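PDB 4OGD: succinate-semialdehyde dehydrogenase from Streptococcus pyogenes MGAS1882, which probably catalyses the oxidation of succinic semialdehyde to succinate, with NADP+ bound as its cofactor. Local coordinates for residues V55-R61 / L170-A174; I91-Y95 / M139-P144; D111-A115 / I452-N456; F253-Y257 / S416-S420; G387-F393 / T409-N415. Residue numbers count along the deposited sequence, not the author numbering.

In the fold
The five contacts sample the three parts of an aldehyde dehydrogenase fold. Contacts 1 and 2 lie among helices of the half that binds the cofactor in this family, centres 13 Å apart, and touch through Leu59 on Met139, Val171 on Phe142 and the Arg60–Asp93 salt bridge. Contacts 4 and 5, centres 11 Å apart, belong to the domain that is catalytic in this family; Trp418 packs on Phe413, and Leu388 on Cys263, in the loop that carries the nucleophile in relatives. Contact 2 comes within about 5 Å of contact 4 and about 7 Å of contact 5 (nearest atoms). Contact 3 projects away, centre 43 Å from contact 5's, yet its strand 448-455 continues contact 5's sheet in the second subunit.

Contact 1: V55-R61 / L170-A174; sequences VANILRR and LVLEA
Two helices meet here: residues 55-61 are regular α-helix, with Leu59 N, Arg60 N and Arg61 N bonded to the carbonyls four residues earlier, while residues from 170 onward continue helix 161-173 and Ala174 N bonds Leu170 O at 2.9 Å. The backbones come closest at Val55 and Ala174, with CA atoms 5.2 Å apart. Val55 is in the t rotamer and puts its two methyls to different uses: CG2 lies 3.5 Å from Ala174 CB and 4.2 Å from Val171 CG2, whereas CG1 is 3.8 Å from Leu170 CD2. One turn on, Ile58 (m, t) points at the partner; its CG2 meets Leu170 CD1 at 3.5 Å, and its CD1 rests 3.6 Å from Ala174 CA, a close approach allowed by the small alanine. Leu170 (t, p) bends its tip toward the first helix, so that CD2 also lies 3.7 Å from Leu59 CD2 (Leu59 is m, t). The exposed edge is closed by a salt bridge: Arg61, extended t, t and then p at chi3, donates from NH2 to Glu173 OE2 at 2.7 Å, and Glu173 is t, t. This helix-helix packing, apolar in the middle and charged on its exposed side, joins helix 45-61 to helix 161-173, with Met139 and Phe142 of helix 136-148 and Tyr66 of helix 63-74 lining the junction, and Val85 and Cys88 of helix 78-103 against Leu59.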
# COMPACT_ATOMS: atom_id res chain seq x y z
N VAL A 55 12.49 -7.02 -25.19
CA VAL A 55 13.06 -7.72 -24.05
C VAL A 55 12.64 -9.19 -24.10
O VAL A 55 13.48 -10.08 -23.96
CB VAL A 55 12.63 -7.08 -22.70
CG1 VAL A 55 13.00 -8.01 -21.55
CG2 VAL A 55 13.30 -5.74 -22.52
N ALA A 56 11.35 -9.42 -24.32
CA ALA A 56 10.83 -10.78 -24.45
C ALA A 56 11.50 -11.51 -25.62
O ALA A 56 11.85 -12.69 -25.52
CB ALA A 56 9.31 -10.76 -24.62
N ASN A 57 11.66 -10.79 -26.73
CA ASN A 57 12.29 -11.35 -27.93
C ASN A 57 13.73 -11.81 -27.69
O ASN A 57 14.13 -12.90 -28.12
CB ASN A 57 12.26 -10.29 -29.04
CG ASN A 57 12.53 -10.87 -30.42
OD1 ASN A 57 13.37 -10.35 -31.15
ND2 ASN A 57 11.81 -11.92 -30.79
N ILE A 58 14.50 -10.98 -27.00
CA ILE A 58 15.89 -11.33 -26.69
C ILE A 58 15.96 -12.48 -25.69
O ILE A 58 16.84 -13.34 -25.78
CB ILE A 58 16.68 -10.11 -26.18
CG1 ILE A 58 16.76 -9.06 -27.28
CG2 ILE A 58 18.07 -10.53 -25.72
CD1 ILE A 58 17.23 -7.70 -26.78
N LEU A 59 15.03 -12.50 -24.73
CA LEU A 59 14.94 -13.62 -23.81
C LEU A 59 14.66 -14.94 -24.55
O LEU A 59 15.26 -15.97 -24.22
CB LEU A 59 13.89 -13.37 -22.73
CG LEU A 59 14.33 -12.43 -21.61
CD1 LEU A 59 13.13 -12.10 -20.72
CD2 LEU A 59 15.45 -13.06 -20.78
N ARG A 60 13.78 -14.89 -25.55
CA ARG A 60 13.53 -16.06 -26.39
C ARG A 60 14.80 -16.49 -27.13
O ARG A 60 15.17 -17.67 -27.12
CB ARG A 60 12.44 -15.78 -27.42
CG ARG A 60 11.02 -15.77 -26.89
CD ARG A 60 10.03 -15.64 -28.06
NE ARG A 60 8.65 -15.75 -27.60
CZ ARG A 60 7.87 -14.72 -27.29
NH1 ARG A 60 8.32 -13.48 -27.42
NH2 ARG A 60 6.63 -14.92 -26.86
N ARG A 61 15.44 -15.53 -27.78
CA ARG A 61 16.63 -15.78 -28.58
C ARG A 61 17.78 -16.37 -27.74
O ARG A 61 18.48 -17.30 -28.17
CB ARG A 61 17.09 -14.47 -29.24
CG ARG A 61 18.21 -14.66 -30.27
CD ARG A 61 18.79 -13.31 -30.65
NE ARG A 61 19.62 -12.79 -29.56
CZ ARG A 61 19.93 -11.51 -29.40
NH1 ARG A 61 19.46 -10.60 -30.25
NH2 ARG A 61 20.70 -11.14 -28.38
N LEU A 170 20.30 -6.71 -20.60
CA LEU A 170 19.19 -7.15 -21.44
C LEU A 170 18.28 -5.99 -21.85
O LEU A 170 17.92 -5.84 -23.03
CB LEU A 170 18.37 -8.21 -20.69
CG LEU A 170 16.98 -8.60 -21.20
CD1 LEU A 170 17.07 -9.29 -22.56
CD2 LEU A 170 16.26 -9.50 -20.20
N VAL A 171 17.91 -5.17 -20.88
CA VAL A 171 16.97 -4.08 -21.12
C VAL A 171 17.60 -3.01 -22.02
O VAL A 171 16.94 -2.46 -22.90
CB VAL A 171 16.45 -3.51 -19.77
CG1 VAL A 171 15.74 -2.18 -19.97
CG2 VAL A 171 15.53 -4.53 -19.12
N LEU A 172 18.89 -2.73 -21.81
CA LEU A 172 19.63 -1.84 -22.69
C LEU A 172 19.74 -2.42 -24.10
O LEU A 172 19.55 -1.71 -25.09
CB LEU A 172 21.01 -1.55 -22.12
CG LEU A 172 20.99 -0.74 -20.82
CD1 LEU A 172 22.33 -0.83 -20.13
CD2 LEU A 172 20.64 0.72 -21.11
N GLU A 173 20.02 -3.72 -24.18
CA GLU A 173 20.11 -4.40 -25.48
C GLU A 173 18.80 -4.30 -26.26
O GLU A 173 18.82 -4.20 -27.50
CB GLU A 173 20.50 -5.87 -25.31
CG GLU A 173 20.84 -6.55 -26.64
CD GLU A 173 21.21 -8.02 -26.50
OE1 GLU A 173 21.24 -8.52 -25.36
OE2 GLU A 173 21.48 -8.66 -27.54
N ALA A 174 17.69 -4.31 -25.54
CA ALA A 174 16.36 -4.23 -26.15
C ALA A 174 16.03 -2.83 -26.67
O ALA A 174 14.98 -2.63 -27.29
CB ALA A 174 15.29 -4.71 -25.17

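Contact 2: I91-Y95 / M139-P144; sequences IADYY and MRVFAP
Segments 91-95 (helix 78-103) and 139-144 (helix 136-148) run in the same N-to-C sense, their axes 9.0 Å apart and crossing at -26°. The second is kinked where Val141 N and Pro144 N (a proline, without NH) make no bond to the preceding turn. Met139 (t, p, p) opens the interface: its CG is 3.8 Å from Ile91 CG2, and its SD lies 4.1 Å from Ala92 CB. Arg140 lends its aliphatic part, CG standing 4.1 Å from Ile91 CD1, while its guanidinium turns elsewhere to a salt bridge with Glu437. Ala143 lets the backbones approach to 5.5 Å between its CA and that of Ala92; its CB touches Tyr95 CD2 at 3.6 Å and Ile91 CG2 at 4.1 Å. Pro144 lies over a face of the Tyr95 ring (chi1 m), with CB 4.0 Å from the ring centroid in a CH-pi contact. The Tyr95 hydroxyl is bonded to Ser439 O. The contact is therefore an apolar helix interface, while the polar ends of Tyr95 and Arg140 find partners beyond it.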
# COMPACT_ATOMS: atom_id res chain seq x y z
N ILE A 91 5.43 -12.52 -19.21
CA ILE A 91 5.09 -11.35 -18.40
C ILE A 91 5.37 -10.04 -19.16
O ILE A 91 4.54 -9.13 -19.15
CB ILE A 91 5.84 -11.37 -17.05
CG1 ILE A 91 5.34 -12.53 -16.20
CG2 ILE A 91 5.64 -10.06 -16.31
CD1 ILE A 91 6.19 -12.79 -14.95
N ALA A 92 6.52 -9.96 -19.81
CA ALA A 92 6.90 -8.79 -20.61
C ALA A 92 5.90 -8.57 -21.74
O ALA A 92 5.38 -7.46 -21.92
CB ALA A 92 8.30 -8.98 -21.18
N ASP A 93 5.60 -9.64 -22.49
CA ASP A 93 4.63 -9.51 -23.58
C ASP A 93 3.25 -9.11 -23.04
O ASP A 93 2.56 -8.29 -23.64
CB ASP A 93 4.53 -10.80 -24.39
CG ASP A 93 5.65 -10.96 -25.40
OD1 ASP A 93 6.20 -9.94 -25.90
OD2 ASP A 93 5.98 -12.13 -25.71
N TYR A 94 2.86 -9.69 -21.90
CA TYR A 94 1.58 -9.37 -21.28
C TYR A 94 1.43 -7.87 -21.01
O TYR A 94 0.46 -7.26 -21.44
CB TYR A 94 1.43 -10.16 -19.97
CG TYR A 94 0.19 -9.88 -19.14
CD1 TYR A 94 0.26 -9.06 -18.02
CD2 TYR A 94 -1.03 -10.47 -19.45
CE1 TYR A 94 -0.86 -8.82 -17.24
CE2 TYR A 94 -2.16 -10.23 -18.68
CZ TYR A 94 -2.07 -9.41 -17.58
OH TYR A 94 -3.19 -9.19 -16.82
N TYR A 95 2.38 -7.27 -20.31
CA TYR A 95 2.23 -5.87 -19.94
C TYR A 95 2.35 -4.93 -21.14
O TYR A 95 1.70 -3.89 -21.18
CB TYR A 95 3.18 -5.50 -18.80
CG TYR A 95 2.63 -5.96 -17.47
CD1 TYR A 95 1.49 -5.37 -16.94
CD2 TYR A 95 3.24 -6.99 -16.75
CE1 TYR A 95 0.96 -5.78 -15.73
CE2 TYR A 95 2.72 -7.42 -15.54
CZ TYR A 95 1.58 -6.81 -15.04
OH TYR A 95 1.05 -7.21 -13.84
N MET A 139 11.14 -9.30 -13.24
CA MET A 139 10.22 -9.03 -14.34
C MET A 139 8.82 -8.68 -13.82
O MET A 139 8.13 -7.84 -14.41
CB MET A 139 10.16 -10.22 -15.31
CG MET A 139 9.39 -9.89 -16.61
SD MET A 139 10.21 -8.61 -17.57
CE MET A 139 11.37 -9.64 -18.47
N ARG A 140 8.42 -9.29 -12.70
CA ARG A 140 7.11 -9.03 -12.12
C ARG A 140 6.90 -7.56 -11.83
O ARG A 140 5.77 -7.07 -11.90
CB ARG A 140 6.88 -9.85 -10.84
CG ARG A 140 6.59 -11.32 -11.09
CD ARG A 140 5.78 -12.00 -9.98
NE ARG A 140 6.11 -11.55 -8.63
CZ ARG A 140 6.06 -12.32 -7.54
NH1 ARG A 140 5.72 -13.60 -7.63
NH2 ARG A 140 6.38 -11.80 -6.37
N VAL A 141 7.97 -6.86 -11.48
CA VAL A 141 7.85 -5.44 -11.16
C VAL A 141 8.42 -4.52 -12.23
O VAL A 141 7.91 -3.42 -12.42
CB VAL A 141 8.46 -5.09 -9.78
CG1 VAL A 141 7.67 -5.77 -8.69
CG2 VAL A 141 9.92 -5.49 -9.70
N PHE A 142 9.45 -4.96 -12.96
CA PHE A 142 9.97 -4.13 -14.04
C PHE A 142 8.93 -3.92 -15.15
O PHE A 142 8.74 -2.79 -15.61
CB PHE A 142 11.26 -4.70 -14.63
CG PHE A 142 11.69 -4.00 -15.88
CD1 PHE A 142 12.20 -2.71 -15.82
CD2 PHE A 142 11.56 -4.62 -17.12
CE1 PHE A 142 12.58 -2.04 -16.99
CE2 PHE A 142 11.93 -3.95 -18.28
CZ PHE A 142 12.44 -2.67 -18.21
N ALA A 143 8.28 -4.99 -15.59
CA ALA A 143 7.36 -4.89 -16.73
C ALA A 143 6.26 -3.84 -16.51
O ALA A 143 6.10 -2.93 -17.34
CB ALA A 143 6.77 -6.25 -17.11
N PRO A 144 5.50 -3.93 -15.39
CA PRO A 144 4.45 -2.91 -15.24
C PRO A 144 4.98 -1.49 -14.98
O PRO A 144 4.42 -0.52 -15.49
CB PRO A 144 3.64 -3.42 -14.05
CG PRO A 144 4.61 -4.26 -13.27
CD PRO A 144 5.45 -4.93 -14.32

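Contact 3: D111-A115 / I452-N456; sequences DSGQA and IYIPN
Strands 113-115 and 452-455 run antiparallel (174°, axes 4.6 Å apart) in the three-stranded sheet that serves for oligomerisation in this family. Gln114 and Ile454 form the hydrogen-bonded pair: Gln114 N gives to Ile454 O and Ile454 N to Gln114 O, both at 2.8 Å. Gly113–Pro455 and Ala115–Tyr453 are non-hydrogen-bonded pairs, so the proline's missing NH costs no bond. Beyond them Asn456 N donates to Ser112 O at 2.9 Å. Gly113, at phi 165° and psi -155°, lets its CA come within 3.2 Å of Ile454 O, where a CB would clash. Tyr453 OH (chi1 t) and Ser112 OG share a hydrogen bond of 2.6 Å, and Ser112 OG also hydrogen-bonds Thr110 OG1; Tyr453 CD1 meets Ala115 CB at 3.8 Å. Gln114 OE1 is taken by Lys401 of the second subunit. Along the other edge of strand 452-455, Ile452 and Tyr453 pair in parallel with a strand of that subunit, so this C-terminal strand is held by backbone pairing on both edges and by the Ser112–Tyr453 hydroxyl hydrogen bond.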
# COMPACT_ATOMS: atom_id res chain seq x y z
N ASP A 111 -23.54 12.36 -10.31
CA ASP A 111 -24.50 13.31 -10.87
C ASP A 111 -24.19 14.74 -10.44
O ASP A 111 -24.97 15.67 -10.68
CB ASP A 111 -25.95 12.92 -10.53
CG ASP A 111 -26.18 12.72 -9.05
OD1 ASP A 111 -25.47 13.35 -8.24
OD2 ASP A 111 -27.10 11.95 -8.69
N SER A 112 -23.03 14.92 -9.82
CA SER A 112 -22.62 16.23 -9.33
C SER A 112 -21.74 16.98 -10.32
O SER A 112 -21.46 18.16 -10.13
CB SER A 112 -21.84 16.06 -8.03
OG SER A 112 -20.54 15.58 -8.33
N GLY A 113 -21.29 16.29 -11.37
CA GLY A 113 -20.43 16.90 -12.37
C GLY A 113 -19.76 15.87 -13.26
O GLY A 113 -20.28 14.77 -13.43
N GLN A 114 -18.61 16.22 -13.84
CA GLN A 114 -17.84 15.29 -14.66
C GLN A 114 -16.61 14.87 -13.87
O GLN A 114 -15.89 15.72 -13.34
CB GLN A 114 -17.41 15.96 -15.97
CG GLN A 114 -16.46 15.10 -16.82
CD GLN A 114 -15.70 15.89 -17.89
OE1 GLN A 114 -14.59 15.51 -18.29
NE2 GLN A 114 -16.29 16.99 -18.35
N ALA A 115 -16.38 13.57 -13.78
CA ALA A 115 -15.26 13.05 -12.99
C ALA A 115 -14.60 11.85 -13.66
O ALA A 115 -15.28 11.00 -14.25
CB ALA A 115 -15.73 12.67 -11.59
N ILE A 452 -9.59 13.94 -11.67
CA ILE A 452 -9.94 15.22 -12.29
C ILE A 452 -11.44 15.42 -12.14
O ILE A 452 -12.23 14.58 -12.57
CB ILE A 452 -9.58 15.26 -13.78
CG1 ILE A 452 -8.15 14.75 -14.00
CG2 ILE A 452 -9.78 16.67 -14.33
CD1 ILE A 452 -7.11 15.68 -13.48
N TYR A 453 -11.84 16.54 -11.54
CA TYR A 453 -13.25 16.75 -11.21
C TYR A 453 -13.73 18.12 -11.67
O TYR A 453 -13.10 19.13 -11.37
CB TYR A 453 -13.48 16.61 -9.71
CG TYR A 453 -14.91 16.86 -9.30
CD1 TYR A 453 -15.92 15.99 -9.68
CD2 TYR A 453 -15.25 17.96 -8.53
CE1 TYR A 453 -17.23 16.21 -9.32
CE2 TYR A 453 -16.57 18.19 -8.16
CZ TYR A 453 -17.55 17.31 -8.56
OH TYR A 453 -18.87 17.54 -8.19
N ILE A 454 -14.85 18.13 -12.40
CA ILE A 454 -15.48 19.37 -12.85
C ILE A 454 -16.90 19.42 -12.33
O ILE A 454 -17.79 18.73 -12.84
CB ILE A 454 -15.52 19.47 -14.38
CG1 ILE A 454 -14.14 19.18 -14.99
CG2 ILE A 454 -16.03 20.85 -14.79
CD1 ILE A 454 -14.08 19.30 -16.52
N PRO A 455 -17.14 20.23 -11.29
CA PRO A 455 -18.50 20.28 -10.73
C PRO A 455 -19.49 20.93 -11.68
O PRO A 455 -19.11 21.76 -12.51
CB PRO A 455 -18.32 21.17 -9.49
CG PRO A 455 -17.13 22.02 -9.80
CD PRO A 455 -16.21 21.13 -10.59
N ASN A 456 -20.75 20.53 -11.57
CA ASN A 456 -21.82 21.22 -12.29
C ASN A 456 -21.99 22.64 -11.76
O ASN A 456 -21.74 22.89 -10.58
CB ASN A 456 -23.14 20.46 -12.14
CG ASN A 456 -23.17 19.19 -12.95
OD1 ASN A 456 -22.46 19.05 -13.94
ND2 ASN A 456 -24.01 18.24 -12.52

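Contact 4: F253-Y257 / S416-S420; sequences FSRLY and SGWTS
Trp418 is the centre of this contact, held against the last turn of helix 244-256 by two aromatic rings. With chi1 p (79°) and chi2 -73°, its indole swings toward Phe253 (chi1 t), whose ring is almost parallel to it (17°) but slid aside, with the centroid 5.0 Å from that of the five-membered ring. Phe253 CZ lies 3.4 Å from Trp418 NE1 and 3.2 Å from Trp418 O. Gly417 supplies the third large share: its C is 4.0 Å from Phe253 CE2 and its CA 3.5 Å from Ser254 OG, where a CB would clash with both side chains. Ser254 OG itself is bonded to Val250 O, one turn back. Tyr257, just leaving the helix, receives an edge of Trp418 on its ring face in an offset edge-to-face pair (planes at 64°, Tyr257 ring centroid 5.8 Å from that of the Trp418 five-membered ring), with Tyr257 CE1 3.7 Å from Trp418 CZ2. One water accepts from Trp418 N at 3.1 Å and lies 3.3 Å from Ser254 O, a possible bridge. Phe253, Tyr257 and Trp418 thus make an aromatic cluster where the extended loop after strand 411-414 packs on helix 244-256 of the α/β domain, catalytic in aldehyde dehydrogenases.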
# COMPACT_ATOMS: atom_id res chain seq x y z
N PHE A 253 6.77 -31.97 -7.54
CA PHE A 253 6.79 -30.55 -7.84
C PHE A 253 6.41 -29.71 -6.63
O PHE A 253 7.07 -28.71 -6.32
CB PHE A 253 5.83 -30.22 -8.99
CG PHE A 253 5.54 -28.75 -9.11
CD1 PHE A 253 6.43 -27.90 -9.76
CD2 PHE A 253 4.38 -28.21 -8.56
CE1 PHE A 253 6.17 -26.54 -9.86
CE2 PHE A 253 4.12 -26.85 -8.65
CZ PHE A 253 5.01 -26.02 -9.30
N SER A 254 5.36 -30.12 -5.93
CA SER A 254 4.79 -29.27 -4.89
C SER A 254 5.75 -28.93 -3.76
O SER A 254 5.66 -27.83 -3.21
CB SER A 254 3.50 -29.87 -4.33
OG SER A 254 2.50 -29.86 -5.33
N ARG A 255 6.65 -29.84 -3.42
CA ARG A 255 7.60 -29.57 -2.34
C ARG A 255 9.06 -29.48 -2.77
O ARG A 255 9.86 -28.82 -2.11
CB ARG A 255 7.44 -30.58 -1.18
CG ARG A 255 8.22 -30.19 0.09
CD ARG A 255 7.92 -28.75 0.51
NE ARG A 255 8.54 -28.41 1.79
CZ ARG A 255 9.29 -27.33 2.00
NH1 ARG A 255 9.52 -26.46 1.02
NH2 ARG A 255 9.82 -27.12 3.20
N LEU A 256 9.41 -30.14 -3.88
CA LEU A 256 10.81 -30.26 -4.27
C LEU A 256 11.26 -29.41 -5.46
O LEU A 256 12.45 -29.33 -5.75
CB LEU A 256 11.18 -31.73 -4.49
CG LEU A 256 10.98 -32.63 -3.27
CD1 LEU A 256 11.39 -34.05 -3.60
CD2 LEU A 256 11.81 -32.13 -2.10
N TYR A 257 10.32 -28.77 -6.14
CA TYR A 257 10.67 -27.81 -7.18
C TYR A 257 11.54 -26.72 -6.56
O TYR A 257 11.25 -26.23 -5.45
CB TYR A 257 9.41 -27.22 -7.78
CG TYR A 257 9.63 -26.09 -8.76
CD1 TYR A 257 9.65 -24.77 -8.32
CD2 TYR A 257 9.80 -26.34 -10.11
CE1 TYR A 257 9.84 -23.74 -9.18
CE2 TYR A 257 10.00 -25.29 -11.00
CZ TYR A 257 10.02 -23.99 -10.52
OH TYR A 257 10.22 -22.92 -11.36
N SER A 416 -3.57 -29.04 -7.24
CA SER A 416 -2.31 -28.67 -7.87
C SER A 416 -1.45 -27.91 -6.90
O SER A 416 -1.96 -27.31 -5.94
CB SER A 416 -2.57 -27.80 -9.10
OG SER A 416 -3.37 -26.67 -8.76
N GLY A 417 -0.14 -27.93 -7.12
CA GLY A 417 0.77 -27.06 -6.41
C GLY A 417 0.70 -25.65 -6.99
O GLY A 417 -0.15 -25.37 -7.84
N TRP A 418 1.59 -24.77 -6.55
CA TRP A 418 1.52 -23.39 -7.03
C TRP A 418 1.80 -23.27 -8.52
O TRP A 418 2.45 -24.13 -9.12
CB TRP A 418 2.51 -22.50 -6.26
CG TRP A 418 3.91 -22.65 -6.76
CD1 TRP A 418 4.73 -23.71 -6.57
CD2 TRP A 418 4.66 -21.70 -7.55
NE1 TRP A 418 5.94 -23.49 -7.18
CE2 TRP A 418 5.93 -22.27 -7.79
CE3 TRP A 418 4.38 -20.43 -8.06
CZ2 TRP A 418 6.92 -21.61 -8.52
CZ3 TRP A 418 5.36 -19.77 -8.79
CH2 TRP A 418 6.62 -20.37 -9.02
N THR A 419 1.26 -22.22 -9.11
CA THR A 419 1.78 -21.75 -10.38
C THR A 419 1.60 -20.26 -10.44
O THR A 419 0.92 -19.67 -9.59
CB THR A 419 1.08 -22.39 -11.57
OG1 THR A 419 1.81 -22.06 -12.76
CG2 THR A 419 -0.33 -21.86 -11.69
N SER A 420 2.21 -19.64 -11.43
CA SER A 420 2.06 -18.21 -11.63
C SER A 420 1.93 -17.99 -13.13
O SER A 420 2.61 -18.66 -13.91
CB SER A 420 3.29 -17.47 -11.09
OG SER A 420 3.21 -16.08 -11.38
O HOH W 1 3.54 -25.59 -4.33

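Contact 5: G387-F393 / T409-N415; sequences GLGGTIF and TGMSFIN
Thr409 OG1 donates to Gly389 O at 2.7 Å, and three backbone bonds lace the parallel strands of a β-α-β unit: Phe413 N to Gly390 O at 2.8 Å, Ile392 N to Phe413 O at 3.0 Å and Asn415 N to Ile392 O at 2.9 Å. Gly410 N is bonded to Gly387 O at 3.1 Å and weakly to Leu388 O, also 3.1 Å. Strands 391-393 and 411-414, linked through helix 397-406, cross at -29° with axes 4.7 Å apart, in the register Thr391–Phe413 and Ile392–Ile414. Gly390, next to Thr391, has backbone angles (phi 139°, psi 164°) that would jam a CB against the preceding carbonyl. Ile392 and Ile414, both m, m, share the face covered by helix 397-406, where Ile392 CB meets Ile414 CD1 at 3.9 Å; Leu388 CD1 packs on Met411 CE at 3.8 Å. Strand 391-393 also pairs with 235-238, while Met411, Ser412 and Phe413 pair in parallel with a strand of the second subunit, whose His450 bonds Ser412 OG. At the far end Asn415 OD1 accepts a hydrogen bond from Ser394 N, and Asn415 CA lies over the Phe393 ring, 3.8 Å from its centroid in a CH-pi contact.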
# COMPACT_ATOMS: atom_id res chain seq x y z
N GLY A 387 0.53 -16.45 5.14
CA GLY A 387 -0.70 -16.67 4.41
C GLY A 387 -0.47 -16.31 2.96
O GLY A 387 -1.07 -15.36 2.45
N LEU A 388 0.40 -17.06 2.28
CA LEU A 388 0.74 -16.71 0.91
C LEU A 388 -0.09 -17.51 -0.08
O LEU A 388 -0.97 -16.96 -0.76
CB LEU A 388 2.23 -16.91 0.64
CG LEU A 388 2.69 -16.47 -0.76
CD1 LEU A 388 2.36 -15.00 -1.06
CD2 LEU A 388 4.18 -16.68 -0.85
N GLY A 389 0.18 -18.81 -0.16
CA GLY A 389 -0.55 -19.69 -1.05
C GLY A 389 -1.20 -20.84 -0.32
O GLY A 389 -1.69 -20.69 0.80
N GLY A 390 -1.19 -22.01 -0.95
CA GLY A 390 -1.84 -23.18 -0.37
C GLY A 390 -2.56 -23.97 -1.43
O GLY A 390 -2.80 -23.48 -2.53
N THR A 391 -2.91 -25.21 -1.09
CA THR A 391 -3.57 -26.11 -2.03
C THR A 391 -4.75 -26.76 -1.36
O THR A 391 -4.67 -27.11 -0.18
CB THR A 391 -2.60 -27.20 -2.48
OG1 THR A 391 -1.59 -26.61 -3.32
CG2 THR A 391 -3.31 -28.32 -3.25
N ILE A 392 -5.85 -26.90 -2.09
CA ILE A 392 -6.95 -27.74 -1.63
C ILE A 392 -7.10 -28.90 -2.61
O ILE A 392 -7.29 -28.68 -3.81
CB ILE A 392 -8.30 -26.99 -1.55
CG1 ILE A 392 -8.19 -25.70 -0.73
CG2 ILE A 392 -9.38 -27.91 -1.00
CD1 ILE A 392 -7.73 -25.90 0.70
N PHE A 393 -6.97 -30.12 -2.09
CA PHE A 393 -7.10 -31.32 -2.91
C PHE A 393 -8.44 -32.00 -2.65
O PHE A 393 -8.69 -32.53 -1.56
CB PHE A 393 -5.93 -32.29 -2.68
CG PHE A 393 -5.27 -32.71 -3.95
CD1 PHE A 393 -5.77 -33.78 -4.68
CD2 PHE A 393 -4.19 -32.00 -4.45
CE1 PHE A 393 -5.17 -34.16 -5.86
CE2 PHE A 393 -3.59 -32.38 -5.63
CZ PHE A 393 -4.09 -33.46 -6.34
N THR A 409 -5.39 -16.75 3.42
CA THR A 409 -4.22 -16.77 2.56
C THR A 409 -4.54 -16.02 1.27
O THR A 409 -5.71 -15.82 0.94
CB THR A 409 -3.81 -18.22 2.22
OG1 THR A 409 -2.52 -18.21 1.60
CG2 THR A 409 -4.81 -18.86 1.26
N GLY A 410 -3.50 -15.62 0.54
CA GLY A 410 -3.70 -14.83 -0.66
C GLY A 410 -4.01 -15.62 -1.92
O GLY A 410 -4.54 -15.08 -2.89
N MET A 411 -3.66 -16.91 -1.91
CA MET A 411 -3.84 -17.75 -3.09
C MET A 411 -4.20 -19.19 -2.72
O MET A 411 -3.64 -19.75 -1.79
CB MET A 411 -2.56 -17.77 -3.94
CG MET A 411 -2.15 -16.41 -4.47
SD MET A 411 -0.56 -16.39 -5.30
CE MET A 411 0.56 -16.64 -3.92
N SER A 412 -5.12 -19.78 -3.47
CA SER A 412 -5.47 -21.18 -3.27
C SER A 412 -5.42 -21.91 -4.59
O SER A 412 -6.09 -21.51 -5.54
CB SER A 412 -6.87 -21.30 -2.65
OG SER A 412 -6.90 -20.73 -1.35
N PHE A 413 -4.62 -22.97 -4.64
CA PHE A 413 -4.45 -23.75 -5.86
C PHE A 413 -5.21 -25.05 -5.71
O PHE A 413 -4.98 -25.82 -4.78
CB PHE A 413 -2.97 -23.99 -6.13
CG PHE A 413 -2.18 -22.72 -6.26
CD1 PHE A 413 -2.31 -21.93 -7.39
CD2 PHE A 413 -1.34 -22.30 -5.24
CE1 PHE A 413 -1.60 -20.74 -7.51
CE2 PHE A 413 -0.62 -21.11 -5.35
CZ PHE A 413 -0.75 -20.34 -6.49
N ILE A 414 -6.13 -25.30 -6.63
CA ILE A 414 -7.02 -26.47 -6.51
C ILE A 414 -6.42 -27.68 -7.24
O ILE A 414 -6.09 -27.58 -8.42
CB ILE A 414 -8.43 -26.16 -7.06
CG1 ILE A 414 -9.05 -24.94 -6.37
CG2 ILE A 414 -9.34 -27.40 -6.97
CD1 ILE A 414 -9.01 -24.97 -4.85
N ASN A 415 -6.28 -28.80 -6.52
CA ASN A 415 -5.76 -30.05 -7.09
C ASN A 415 -4.41 -29.90 -7.79
O ASN A 415 -4.14 -30.58 -8.79
CB ASN A 415 -6.80 -30.68 -8.02
CG ASN A 415 -8.02 -31.16 -7.27
OD1 ASN A 415 -7.90 -31.62 -6.14
ND2 ASN A 415 -9.18 -31.03 -7.88